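PDB 1QHQ: auracyanin-B-2 from Chloroflexus aurantiacus, which carries electrons as a blue copper protein of the cupredoxin family, probably accepting them from the membrane-bound alternative complex III. Local coordinates for the copper (II) ion site. Numbering follows the deposited sequence.

The copper (II) ion site. Residues 56-58, 122, 124, 127, 132. With CU (copper (II) ion), chain B.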
# COMPACT_ATOMS: atom_id res chain seq x y z
N GLN A 56 -0.62 -7.64 -11.70
CA GLN A 56 -0.29 -7.60 -10.29
C GLN A 56 -0.34 -6.21 -9.69
O GLN A 56 -0.03 -5.23 -10.34
CB GLN A 56 1.13 -8.15 -10.09
CG GLN A 56 1.21 -9.65 -10.41
CD GLN A 56 2.66 -10.05 -10.64
OE1 GLN A 56 3.25 -9.63 -11.66
NE2 GLN A 56 3.23 -10.78 -9.73
N HIS A 57 -0.63 -6.17 -8.37
CA HIS A 57 -0.72 -4.90 -7.66
C HIS A 57 -0.52 -5.12 -6.14
O HIS A 57 -0.81 -6.17 -5.61
CB HIS A 57 -2.11 -4.29 -7.77
CG HIS A 57 -2.60 -3.82 -9.09
ND1 HIS A 57 -1.94 -2.84 -9.82
CD2 HIS A 57 -3.76 -4.05 -9.73
CE1 HIS A 57 -2.66 -2.55 -10.88
NE2 HIS A 57 -3.77 -3.28 -10.88
N ASN A 58 -0.01 -4.04 -5.52
CA ASN A 58 0.06 -4.08 -4.04
C ASN A 58 -0.44 -2.71 -3.57
O ASN A 58 -0.86 -1.88 -4.30
CB ASN A 58 1.39 -4.43 -3.49
CG ASN A 58 2.49 -3.42 -3.66
OD1 ASN A 58 2.27 -2.45 -4.40
ND2 ASN A 58 3.63 -3.61 -3.03
N CYS A 122 1.15 1.88 -5.44
CA CYS A 122 1.45 0.50 -5.80
C CYS A 122 2.92 0.50 -6.27
O CYS A 122 3.29 1.45 -6.98
CB CYS A 122 0.54 0.01 -6.90
SG CYS A 122 1.03 -1.60 -7.58
N PHE A 124 4.40 -2.07 -7.98
CA PHE A 124 4.76 -2.94 -9.17
C PHE A 124 5.38 -1.99 -10.21
O PHE A 124 4.88 -0.91 -10.41
CB PHE A 124 3.48 -3.56 -9.71
CG PHE A 124 3.87 -4.69 -10.66
CD1 PHE A 124 4.27 -5.90 -10.18
CD2 PHE A 124 3.96 -4.38 -12.02
CE1 PHE A 124 4.69 -6.89 -11.06
CE2 PHE A 124 4.39 -5.37 -12.89
CZ PHE A 124 4.76 -6.61 -12.42
N HIS A 127 3.73 1.23 -12.13
CA HIS A 127 2.40 1.63 -11.73
C HIS A 127 2.35 2.97 -11.01
O HIS A 127 1.46 3.76 -11.29
CB HIS A 127 1.82 0.50 -10.83
CG HIS A 127 1.51 -0.72 -11.66
ND1 HIS A 127 0.66 -1.72 -11.17
CD2 HIS A 127 1.85 -1.11 -12.89
CE1 HIS A 127 0.50 -2.66 -12.12
NE2 HIS A 127 1.19 -2.30 -13.14
N MET A 132 -0.78 5.21 -10.20
CA MET A 132 -1.44 4.31 -9.23
C MET A 132 -1.01 4.72 -7.80
O MET A 132 -0.05 4.25 -7.25
CB MET A 132 -1.09 2.85 -9.47
CG MET A 132 -1.99 1.95 -8.53
SD MET A 132 -2.10 0.29 -9.28
CE MET A 132 -3.09 -0.50 -7.96
CU CU B . -0.24 -1.86 -9.35
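The type 1 "blue" copper site of this azurin-like cupredoxin gathers Cys122, His127 and Met132 from the loop between strands 116-121 and 133-139, and adds His57 from a separate loop ahead of strand 60-62. Both imidazoles bind through ND1, the ring nitrogen next to CG, each 2.0 Å from CU, while the thiolate sulfur Cys122 SG lies 2.2 Å from CU. These three bonds lie close to one plane with the metal, with 137° between His57 ND1 and Cys122 SG but 102° between the two histidine nitrogens. Met132 comes from one side of that plane as the axial ligand. Its CG is anti to the backbone N and the chain stays extended beyond it, bringing the thioether SD to a longer, weaker contact 2.8 Å from CU, while its CE methyl lies over the rim of one face of the His57 ring. On His127, the CB of Phe124 rests 3.7 Å above one ring face, again toward the rim, which would help limit its tilt.

A second shell steadies the thiolate. SG is anti to the Cys122 backbone N (chi1 171°) and receives two nearly straight hydrogen bonds from main-chain amides, Asn58 N and Phe124 N, each 3.4 Å from SG. These should fix the sulfur's position and may temper its negative charge, tuning the copper potential. The Asn58 bond also ties the His57 loop to the cysteine loop. The Gln56 carbonyl O faces the copper from the other side, 3.5 Å from CU and too far for a bond. The site illustrates the cupredoxin principle: ligands held by the protein between the preferences of Cu(II) and Cu(I) need little reorganisation, suiting auracyanin to rapid electron transfer.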